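Local atomic coordinates of xyloglucan-specific endo-beta-1,4-glucanase BoGH5A (Bacteroides ovatus, PDB entry 3ZMR), a protein that catalyses the endohydrolysis of beta-1,4-glucosidic linkages in the xyloglucan backbone with retention of the anomeric configuration, releasing xyloglucan oligosaccharides. Residues 72-77 with 84-89; 130-135 with 145-150; 315-320 with 381-386. One frame throughout, in Å; residues are numbered along the deposited sequence.

Contact 1: 72-77 with 84-89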
loop_
_atom_site.group_PDB
_atom_site.type_symbol
_atom_site.label_atom_id
_atom_site.label_comp_id
_atom_site.label_asym_id
_atom_site.label_seq_id
_atom_site.Cartn_x
_atom_site.Cartn_y
_atom_site.Cartn_z
ATOM N N THR A 72 28.529 5.113 11.460
ATOM C CA THR A 72 29.072 5.257 12.799
ATOM C C THR A 72 28.929 6.679 13.339
ATOM O O THR A 72 28.827 7.655 12.604
ATOM C CB THR A 72 30.560 4.862 12.863
ATOM O OG1 THR A 72 31.337 5.739 12.024
ATOM C CG2 THR A 72 30.765 3.388 12.448
ATOM N N ALA A 73 28.902 6.754 14.655
ATOM C CA ALA A 73 28.839 8.018 15.371
ATOM C C ALA A 73 29.537 7.863 16.718
ATOM O O ALA A 73 29.934 6.753 17.144
ATOM C CB ALA A 73 27.400 8.422 15.589
ATOM N N THR A 74 29.723 9.001 17.375
ATOM C CA THR A 74 30.141 8.983 18.780
ATOM C C THR A 74 29.133 9.735 19.639
ATOM O O THR A 74 28.368 10.579 19.153
ATOM C CB THR A 74 31.543 9.587 18.997
ATOM O OG1 THR A 74 31.540 10.951 18.563
ATOM C CG2 THR A 74 32.586 8.806 18.239
ATOM N N VAL A 75 29.136 9.372 20.913
ATOM C CA VAL A 75 28.406 10.071 21.968
ATOM C C VAL A 75 29.452 10.469 23.009
ATOM O O VAL A 75 30.180 9.615 23.550
ATOM C CB VAL A 75 27.334 9.154 22.607
ATOM C CG1 VAL A 75 26.621 9.868 23.747
ATOM C CG2 VAL A 75 26.313 8.706 21.554
ATOM N N THR A 76 29.523 11.769 23.276
ATOM C CA THR A 76 30.526 12.323 24.176
ATOM C C THR A 76 29.892 12.787 25.461
ATOM O O THR A 76 29.006 13.654 25.455
ATOM C CB THR A 76 31.245 13.493 23.494
ATOM O OG1 THR A 76 31.957 12.977 22.372
ATOM C CG2 THR A 76 32.255 14.191 24.437
ATOM N N VAL A 77 30.332 12.168 26.548
ATOM C CA VAL A 77 29.902 12.550 27.904
ATOM C C VAL A 77 31.026 13.360 28.553
ATOM O O VAL A 77 32.175 12.928 28.582
ATOM C CB VAL A 77 29.585 11.317 28.768
ATOM C CG1 VAL A 77 28.881 11.736 30.042
ATOM C CG2 VAL A 77 28.741 10.296 27.974
ATOM N N ASP A 84 36.707 13.476 29.148
ATOM C CA ASP A 84 35.553 13.036 28.347
ATOM C C ASP A 84 35.503 11.519 28.255
ATOM O O ASP A 84 36.541 10.842 28.184
ATOM C CB ASP A 84 35.603 13.556 26.912
ATOM C CG ASP A 84 35.344 15.037 26.788
ATOM O OD1 ASP A 84 35.020 15.724 27.781
ATOM O OD2 ASP A 84 35.468 15.519 25.641
ATOM N N ILE A 85 34.279 11.003 28.241
ATOM C CA ILE A 85 34.028 9.618 27.913
ATOM C C ILE A 85 33.337 9.615 26.555
ATOM O O ILE A 85 32.341 10.309 26.336
ATOM C CB ILE A 85 33.203 8.885 28.982
ATOM C CG1 ILE A 85 34.034 8.779 30.271
ATOM C CG2 ILE A 85 32.767 7.504 28.473
ATOM C CD1 ILE A 85 33.315 8.140 31.440
ATOM N N ILE A 86 33.910 8.853 25.631
ATOM C CA ILE A 86 33.441 8.880 24.246
ATOM C C ILE A 86 33.018 7.481 23.836
ATOM O O ILE A 86 33.847 6.567 23.725
ATOM C CB ILE A 86 34.477 9.478 23.275
ATOM C CG1 ILE A 86 34.865 10.884 23.771
ATOM C CG2 ILE A 86 33.870 9.536 21.876
ATOM C CD1 ILE A 86 35.938 11.601 22.986
ATOM N N ILE A 87 31.710 7.338 23.654
ATOM C CA ILE A 87 31.073 6.070 23.323
ATOM C C ILE A 87 30.975 5.925 21.797
ATOM O O ILE A 87 30.608 6.847 21.098
ATOM C CB ILE A 87 29.647 6.038 23.940
ATOM C CG1 ILE A 87 29.716 6.093 25.471
ATOM C CG2 ILE A 87 28.845 4.839 23.428
ATOM C CD1 ILE A 87 28.399 6.443 26.155
ATOM N N ASN A 88 31.340 4.749 21.299
ATOM C CA ASN A 88 31.168 4.420 19.879
ATOM C C ASN A 88 29.742 3.902 19.639
ATOM O O ASN A 88 29.232 3.118 20.445
ATOM C CB ASN A 88 32.155 3.326 19.434
ATOM C CG ASN A 88 33.609 3.811 19.399
ATOM O OD1 ASN A 88 33.929 4.833 18.786
ATOM N ND2 ASN A 88 34.486 3.070 20.077
ATOM N N VAL A 89 29.152 4.342 18.525
ATOM C CA VAL A 89 27.878 3.840 18.019
ATOM C C VAL A 89 28.034 3.383 16.573
ATOM O O VAL A 89 28.471 4.151 15.705
ATOM C CB VAL A 89 26.775 4.923 18.091
ATOM C CG1 VAL A 89 25.450 4.398 17.530
ATOM C CG2 VAL A 89 26.610 5.381 19.532
HETATM O O HOH W 1 32.310 5.394 16.417
#

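Contact 2: 130-135 with 145-150. With BGC (beta-D-glucopyranose), chain C; BGC (beta-D-glucopyranose), chain B; BGC (beta-D-glucopyranose), chain D; XYS (alpha-D-xylopyranose), chain E.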
loop_
_atom_site.group_PDB
_atom_site.type_symbol
_atom_site.label_atom_id
_atom_site.label_comp_id
_atom_site.label_asym_id
_atom_site.label_seq_id
_atom_site.Cartn_x
_atom_site.Cartn_y
_atom_site.Cartn_z
ATOM N N ASN A 130 -14.492 -8.185 -6.525
ATOM C CA ASN A 130 -15.511 -9.122 -6.008
ATOM C C ASN A 130 -15.403 -10.500 -6.639
ATOM O O ASN A 130 -16.399 -11.181 -6.944
ATOM C CB ASN A 130 -16.918 -8.564 -6.158
ATOM C CG ASN A 130 -17.263 -7.527 -5.108
ATOM O OD1 ASN A 130 -16.430 -7.058 -4.332
ATOM N ND2 ASN A 130 -18.545 -7.126 -5.109
ATOM N N THR A 131 -14.161 -10.940 -6.766
ATOM C CA THR A 131 -13.852 -12.177 -7.465
ATOM C C THR A 131 -12.909 -13.049 -6.621
ATOM O O THR A 131 -13.394 -13.723 -5.701
ATOM C CB THR A 131 -13.427 -11.900 -8.914
ATOM O OG1 THR A 131 -14.389 -11.028 -9.532
ATOM C CG2 THR A 131 -13.331 -13.189 -9.723
ATOM N N PHE A 132 -11.586 -13.017 -6.837
ATOM C CA PHE A 132 -10.708 -13.866 -6.028
ATOM C C PHE A 132 -10.695 -13.500 -4.549
ATOM O O PHE A 132 -10.305 -14.345 -3.718
ATOM C CB PHE A 132 -9.279 -13.955 -6.575
ATOM C CG PHE A 132 -9.156 -14.889 -7.740
ATOM C CD1 PHE A 132 -9.196 -16.267 -7.556
ATOM C CD2 PHE A 132 -9.001 -14.406 -9.019
ATOM C CE1 PHE A 132 -9.081 -17.129 -8.647
ATOM C CE2 PHE A 132 -8.878 -15.257 -10.107
ATOM C CZ PHE A 132 -8.931 -16.620 -9.917
ATOM N N GLU A 133 -11.113 -12.285 -4.184
ATOM C CA GLU A 133 -11.188 -11.893 -2.788
ATOM C C GLU A 133 -12.584 -12.183 -2.139
ATOM O O GLU A 133 -12.783 -11.922 -0.964
ATOM C CB GLU A 133 -10.838 -10.421 -2.599
ATOM C CG GLU A 133 -11.950 -9.406 -2.843
ATOM C CD GLU A 133 -12.278 -9.061 -4.270
ATOM O OE1 GLU A 133 -12.112 -9.886 -5.204
ATOM O OE2 GLU A 133 -12.759 -7.896 -4.454
ATOM N N ALA A 134 -13.523 -12.686 -2.941
ATOM C CA ALA A 134 -14.880 -12.986 -2.446
ATOM C C ALA A 134 -14.828 -14.114 -1.379
ATOM O O ALA A 134 -14.274 -15.200 -1.595
ATOM C CB ALA A 134 -15.761 -13.400 -3.598
ATOM N N VAL A 135 -15.391 -13.810 -0.221
ATOM C CA VAL A 135 -15.442 -14.732 0.913
ATOM C C VAL A 135 -16.863 -14.679 1.515
ATOM O O VAL A 135 -17.481 -13.628 1.565
ATOM C CB VAL A 135 -14.384 -14.404 1.999
ATOM C CG1 VAL A 135 -12.990 -14.767 1.506
ATOM C CG2 VAL A 135 -14.483 -12.943 2.459
ATOM N N GLY A 145 -16.323 -20.282 0.821
ATOM C CA GLY A 145 -16.547 -19.856 -0.560
ATOM C C GLY A 145 -15.341 -19.983 -1.462
ATOM O O GLY A 145 -14.315 -20.535 -1.064
ATOM N N ASP A 146 -15.475 -19.444 -2.663
ATOM C CA ASP A 146 -14.412 -19.415 -3.672
ATOM C C ASP A 146 -14.639 -18.145 -4.509
ATOM O O ASP A 146 -15.436 -17.280 -4.116
ATOM C CB ASP A 146 -14.368 -20.738 -4.496
ATOM C CG ASP A 146 -15.547 -20.939 -5.455
ATOM O OD1 ASP A 146 -16.345 -20.019 -5.684
ATOM O OD2 ASP A 146 -15.627 -22.040 -6.055
ATOM N N GLU A 147 -13.960 -18.032 -5.650
ATOM C CA GLU A 147 -13.977 -16.801 -6.447
ATOM C C GLU A 147 -15.314 -16.458 -7.058
ATOM O O GLU A 147 -15.473 -15.384 -7.626
ATOM C CB GLU A 147 -12.867 -16.823 -7.504
ATOM C CG GLU A 147 -13.117 -17.631 -8.768
ATOM C CD GLU A 147 -13.025 -19.135 -8.639
ATOM O OE1 GLU A 147 -12.797 -19.670 -7.529
ATOM O OE2 GLU A 147 -13.191 -19.787 -9.701
ATOM N N THR A 148 -16.250 -17.411 -7.025
ATOM C CA THR A 148 -17.588 -17.233 -7.600
ATOM C C THR A 148 -18.630 -16.866 -6.554
ATOM O O THR A 148 -19.809 -16.649 -6.908
ATOM C CB THR A 148 -18.076 -18.480 -8.361
ATOM O OG1 THR A 148 -18.361 -19.551 -7.439
ATOM C CG2 THR A 148 -17.048 -18.904 -9.406
ATOM N N CYS A 149 -18.243 -16.763 -5.281
ATOM C CA CYS A 149 -19.262 -16.711 -4.216
ATOM C C CYS A 149 -19.962 -15.361 -4.063
ATOM O O CYS A 149 -20.953 -15.242 -3.330
ATOM C CB CYS A 149 -18.746 -17.217 -2.870
ATOM S SG CYS A 149 -17.642 -16.159 -1.951
ATOM N N TRP A 150 -19.426 -14.336 -4.727
ATOM C CA TRP A 150 -20.107 -13.022 -4.801
ATOM C C TRP A 150 -20.697 -12.752 -6.179
ATOM O O TRP A 150 -21.015 -11.614 -6.498
ATOM C CB TRP A 150 -19.167 -11.904 -4.359
ATOM C CG TRP A 150 -18.822 -11.906 -2.887
ATOM C CD1 TRP A 150 -19.351 -12.715 -1.886
ATOM C CD2 TRP A 150 -17.887 -11.033 -2.227
ATOM N NE1 TRP A 150 -18.791 -12.401 -0.670
ATOM C CE2 TRP A 150 -17.885 -11.375 -0.851
ATOM C CE3 TRP A 150 -17.029 -10.007 -2.675
ATOM C CZ2 TRP A 150 -17.070 -10.737 0.055
ATOM C CZ3 TRP A 150 -16.216 -9.383 -1.751
ATOM C CH2 TRP A 150 -16.245 -9.738 -0.422
HETATM C C2 BGC C . -20.766 -8.051 -0.004
HETATM C C3 BGC C . -21.232 -9.489 -0.220
HETATM C C4 BGC C . -21.950 -9.608 -1.574
HETATM C C5 BGC C . -21.123 -8.963 -2.687
HETATM C C6 BGC C . -21.824 -8.962 -4.023
HETATM C C1 BGC C . -19.995 -7.530 -1.205
HETATM O O2 BGC C . -19.974 -7.961 1.178
HETATM O O3 BGC C . -22.039 -9.877 0.916
HETATM O O4 BGC C . -22.151 -10.977 -1.986
HETATM O O5 BGC C . -20.803 -7.615 -2.368
HETATM O O6 BGC C . -23.039 -8.198 -3.931
HETATM C C2 BGC B . -17.626 -3.821 -3.125
HETATM C C3 BGC B . -18.901 -4.506 -2.622
HETATM C C4 BGC B . -18.523 -5.652 -1.673
HETATM C C5 BGC B . -17.591 -5.110 -0.608
HETATM C C6 BGC B . -17.115 -6.137 0.405
HETATM C C1 BGC B . -16.710 -3.405 -1.973
HETATM O O2 BGC B . -18.011 -2.675 -3.896
HETATM O O3 BGC B . -19.716 -5.023 -3.676
HETATM O O4 BGC B . -19.659 -6.164 -0.967
HETATM O O5 BGC B . -16.433 -4.555 -1.212
HETATM O O6 BGC B . -16.826 -5.399 1.572
HETATM C C2 BGC D . -23.613 -12.811 -2.247
HETATM C C3 BGC D . -24.662 -13.701 -1.596
HETATM C C4 BGC D . -24.108 -14.184 -0.252
HETATM C C5 BGC D . -23.570 -13.047 0.630
HETATM C C6 BGC D . -22.942 -13.515 1.942
HETATM C C1 BGC D . -23.139 -11.719 -1.280
HETATM O O2 BGC D . -24.178 -12.251 -3.433
HETATM O O3 BGC D . -25.023 -14.822 -2.424
HETATM O O4 BGC D . -25.173 -14.836 0.404
HETATM O O5 BGC D . -22.581 -12.296 -0.098
HETATM O O6 BGC D . -22.557 -12.358 2.688
HETATM C C1 XYS E . -21.827 -12.686 3.869
HETATM C C2 XYS E . -21.956 -11.543 4.874
HETATM C C3 XYS E . -21.259 -10.290 4.338
HETATM C C4 XYS E . -19.816 -10.635 3.948
HETATM C C5 XYS E . -19.784 -11.848 2.995
HETATM O O2 XYS E . -23.335 -11.270 5.150
HETATM O O3 XYS E . -21.291 -9.270 5.350
HETATM O O4 XYS E . -19.142 -9.498 3.364
HETATM O O5 XYS E . -20.453 -12.965 3.596
HETATM O O HOH W 2 -17.603 -13.721 -7.067
#

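Contact 3: 315-320 with 381-386. With EDO (1,2-ethanediol), chain G.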
loop_
_atom_site.group_PDB
_atom_site.type_symbol
_atom_site.label_atom_id
_atom_site.label_comp_id
_atom_site.label_asym_id
_atom_site.label_seq_id
_atom_site.Cartn_x
_atom_site.Cartn_y
_atom_site.Cartn_z
ATOM N N LYS A 315 -4.123 10.571 5.255
ATOM C CA LYS A 315 -3.310 9.785 6.188
ATOM C C LYS A 315 -1.960 9.360 5.593
ATOM O O LYS A 315 -0.976 9.163 6.327
ATOM C CB LYS A 315 -4.080 8.600 6.770
ATOM C CG LYS A 315 -5.217 9.006 7.711
ATOM C CD LYS A 315 -6.043 7.819 8.163
ATOM C CE LYS A 315 -7.136 8.224 9.131
ATOM N NZ LYS A 315 -8.161 9.079 8.502
ATOM N N ALA A 316 -1.922 9.167 4.275
ATOM C CA ALA A 316 -0.634 8.891 3.607
ATOM C C ALA A 316 0.308 10.075 3.802
ATOM O O ALA A 316 1.451 9.940 4.257
ATOM C CB ALA A 316 -0.835 8.617 2.117
ATOM N N VAL A 317 -0.179 11.252 3.444
ATOM C CA VAL A 317 0.607 12.466 3.514
ATOM C C VAL A 317 1.093 12.704 4.943
ATOM O O VAL A 317 2.247 13.077 5.165
ATOM C CB VAL A 317 -0.208 13.669 3.001
ATOM C CG1 VAL A 317 0.512 14.989 3.249
ATOM C CG2 VAL A 317 -0.502 13.521 1.505
ATOM N N ALA A 318 0.217 12.480 5.924
ATOM C CA ALA A 318 0.546 12.787 7.332
ATOM C C ALA A 318 1.353 11.695 8.047
ATOM O O ALA A 318 2.106 11.983 8.989
ATOM C CB ALA A 318 -0.741 13.089 8.111
ATOM N N HIS A 319 1.179 10.435 7.654
ATOM C CA HIS A 319 1.677 9.327 8.479
ATOM C C HIS A 319 2.401 8.179 7.787
ATOM O O HIS A 319 2.972 7.322 8.468
ATOM C CB HIS A 319 0.517 8.715 9.286
ATOM C CG HIS A 319 -0.257 9.716 10.082
ATOM N ND1 HIS A 319 0.241 10.287 11.226
ATOM C CD2 HIS A 319 -1.498 10.231 9.904
ATOM C CE1 HIS A 319 -0.656 11.123 11.716
ATOM N NE2 HIS A 319 -1.725 11.096 10.938
ATOM N N PHE A 320 2.339 8.079 6.466
ATOM C CA PHE A 320 2.981 6.954 5.783
ATOM C C PHE A 320 4.489 7.132 5.857
ATOM O O PHE A 320 4.998 8.238 5.596
ATOM C CB PHE A 320 2.517 6.856 4.309
ATOM C CG PHE A 320 3.346 5.899 3.489
ATOM C CD1 PHE A 320 3.070 4.539 3.501
ATOM C CD2 PHE A 320 4.400 6.352 2.706
ATOM C CE1 PHE A 320 3.819 3.666 2.734
ATOM C CE2 PHE A 320 5.134 5.490 1.930
ATOM C CZ PHE A 320 4.870 4.151 1.990
ATOM N N LEU A 381 -0.679 14.456 -3.027
ATOM C CA LEU A 381 0.228 13.316 -3.258
ATOM C C LEU A 381 1.512 13.669 -4.003
ATOM O O LEU A 381 2.413 12.835 -4.127
ATOM C CB LEU A 381 -0.510 12.186 -3.977
ATOM C CG LEU A 381 -1.623 11.534 -3.124
ATOM C CD1 LEU A 381 -2.536 10.738 -4.053
ATOM C CD2 LEU A 381 -0.984 10.655 -2.062
ATOM N N ASN A 382 1.609 14.930 -4.441
ATOM C CA ASN A 382 2.845 15.442 -5.063
ATOM C C ASN A 382 4.069 15.287 -4.178
ATOM O O ASN A 382 5.174 15.163 -4.675
ATOM C CB ASN A 382 2.678 16.882 -5.626
ATOM C CG ASN A 382 2.533 18.001 -4.591
ATOM O OD1 ASN A 382 2.470 17.822 -3.397
ATOM N ND2 ASN A 382 2.474 19.237 -5.119
ATOM N N VAL A 383 3.871 15.268 -2.860
ATOM C CA VAL A 383 4.993 15.067 -1.929
ATOM C C VAL A 383 5.691 13.717 -2.193
ATOM O O VAL A 383 6.913 13.613 -2.114
ATOM C CB VAL A 383 4.562 15.225 -0.457
ATOM C CG1 VAL A 383 3.593 14.145 -0.017
ATOM C CG2 VAL A 383 5.778 15.237 0.451
ATOM N N PHE A 384 4.910 12.694 -2.533
ATOM C CA PHE A 384 5.474 11.404 -2.913
ATOM C C PHE A 384 6.118 11.429 -4.286
ATOM O O PHE A 384 7.271 11.006 -4.444
ATOM C CB PHE A 384 4.398 10.289 -2.796
ATOM C CG PHE A 384 3.901 10.152 -1.395
ATOM C CD1 PHE A 384 4.711 9.620 -0.425
ATOM C CD2 PHE A 384 2.651 10.608 -1.026
ATOM C CE1 PHE A 384 4.315 9.568 0.899
ATOM C CE2 PHE A 384 2.245 10.546 0.304
ATOM C CZ PHE A 384 3.056 10.001 1.253
ATOM N N ILE A 385 5.403 11.987 -5.263
ATOM C CA ILE A 385 5.887 12.003 -6.639
ATOM C C ILE A 385 7.244 12.729 -6.697
ATOM O O ILE A 385 8.188 12.267 -7.331
ATOM C CB ILE A 385 4.857 12.646 -7.600
ATOM C CG1 ILE A 385 3.528 11.859 -7.573
ATOM C CG2 ILE A 385 5.413 12.782 -9.019
ATOM C CD1 ILE A 385 3.667 10.400 -7.982
ATOM N N ASN A 386 7.324 13.860 -6.009
ATOM C CA ASN A 386 8.560 14.671 -5.997
ATOM C C ASN A 386 9.698 14.029 -5.198
ATOM O O ASN A 386 10.873 14.344 -5.415
ATOM C CB ASN A 386 8.286 16.073 -5.490
ATOM C CG ASN A 386 7.510 16.921 -6.485
ATOM O OD1 ASN A 386 7.619 16.725 -7.700
ATOM N ND2 ASN A 386 6.724 17.870 -5.971
HETATM C C1 EDO G . -4.153 12.283 8.911
HETATM O O1 EDO G . -5.224 12.680 8.065
HETATM C C2 EDO G . -4.511 12.240 10.400
HETATM O O2 EDO G . -3.656 13.090 11.165
#

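Contact 1: 72-77 with 84-89
Ala73 opens the pairing with Val89: its N donates to Val89 O (2.8 Å), and Ala73 O accepts from Val89 N (2.9 Å). Ala73 O also accepts a hydrogen bond from a water that donates to Asn88 OD1 as well, bridging the backbone carbonyl and the exposed Asn88 amide, whose ND2 is bonded to Asn16 OD1. At Thr74, CG2 stands anti to the carbonyl carbon, beside the backbone N, and CB and CG2 meet Ile86 CG2 diagonally across the strands, CB lying 3.7 Å from that methyl. Val75 forms the next hydrogen-bonded pair, with Ile87, whose N reaches Val75 O over 2.7 Å at a nearly straight 168°. On the same face as Ala73, Val75 CG2 packs on Val89 CG2 at 3.9 Å. Thr76 returns to the other face and lies side by side with Ile86, its OG1 against Ile86 CG1, while its methyl CG2 faces Asp84 OD2 at 3.7 Å. Val77 closes the series with two bonds to Ile85, and its CG2 approaches Ile87 CD1. Side chains alternate, so this antiparallel hairpin of the BACON domain has an apolar face, that of Val75, and a more polar one carrying Thr74, Thr76 and Asn88, with Ile86 among them. Strand 36-40 flanks 71-78 and strand 16-19 flanks 85-91, while Ile28 and Ile30 of strand 24-31 and Cys45 of strand 45-47 pack against the apolar face.

Contact 2: 130-135 with 145-150
Trp150 meets Ala134 through two torsions: chi1 (-69°) sets CG anti to the carbonyl carbon, beside the backbone N, on a CB that already points at the loop 130-135, and chi2 then turns the indole so that one face lies on Ala134. The first torsion of Asn130 brings its CG to the indole edge, with OD1 at CE3 and ND2 facing the sugar. One face of the indole receives Ala134 CA, 3.6 Å from the centroid of the six-membered ring, with Ala134 CB 3.5 Å from both CD2 and CG. The opposite face carries the chain C glucose, whose O4 lies 3.3 Å from Trp150 CD1. At the rim, Asn130 OD1 stands 3.4 Å from Trp150 CE3, near the ring plane, the amide plane turned 77° from the indole. The other branch of this amide, ND2, donates to O3 of the chain B glucose (2.8 Å). Trp150 NE1 makes a weak, bent bond to Val135 O (2.9 Å). A water links the two loops, donating to Asn130 O and Glu147 O and accepting from Trp150 N. Farther from the sugar, Glu147 CB makes an off-centre CH-pi contact with the Phe132 ring, its carboxylate held by Lys196 and Thr154. The carboxylate of Glu133 binds the backbone N of Asn130 and, through OE1, that of Thr131 (2.8 Å), fixing the loop that presents the amide. An aromatic side chain covering the sugar, familiar from carbohydrate-binding clefts, here works beside the substrate-binding Asn130 in the cleft of a family 5 TIM barrel.

Contact 3: 315-320 with 381-386
Phe384 pushes the outer end of its ring against the backbone of helix 313-319, where Ala316 and Val317 follow one another. The approach is by the ring edge: CZ comes within 3.4 Å of Ala316 O, with the carbonyl near the ring plane, and CE2 lies 4.0 Å from Val317 N. Ala316 O meanwhile accepts the backbone bond of Phe320 N, so the aromatic edge meets a carbonyl already engaged in the helix. Chi1 of Phe384 (-61°) directs CG toward helix 313-319. The side chains add a layer of apolar contacts around the same edge, Ala316 CB and Val317 CG2 both approaching CE2, the latter at 4.2 Å. On the far side of the ring tip, Phe320 CD2 touches Phe384 CE1 at 3.7 Å. Their planes are inclined at 75° and their centroids are 5.8 Å apart, an oblique pair. Toward the more exposed side, Val317 CG2 and Val383 CG1 make a looser contact at 4.4 Å. The contact is van der Waals throughout, apolar side chains meeting one another and the ring edge meeting a backbone carbonyl. The axes of the short segments 315-319 and 382-386 approach to 10.7 Å, inclined at 61°, on the outside of the catalytic barrel. Beneath them runs its strand 331-337, whose Leu333 touches Ala316, Phe320 and Phe384; Val391 of strand 391-396 also meets Phe384, and helix 275-293 borders Phe320.

The three contacts show how one chain divides structural and binding tasks. Contact 1 lies in the BACON domain, which does not bind carbohydrate and may serve to distance the catalytic module from the cell surface; its centre is 58 Å from that of contact 2, on the opposite side of the chain's centre. Contacts 2 and 3 share the catalytic module, yet their nearest atoms are about 21 Å apart. Contact 2 lines the glycan-binding cleft, with the side chain of Glu133 about 3 Å from that of Trp437, another substrate-binding residue. Contact 3 packs helices outside the barrel, the side chain of Ala316 about 12 Å from that of Glu262, the probable proton donor, as in related enzymes.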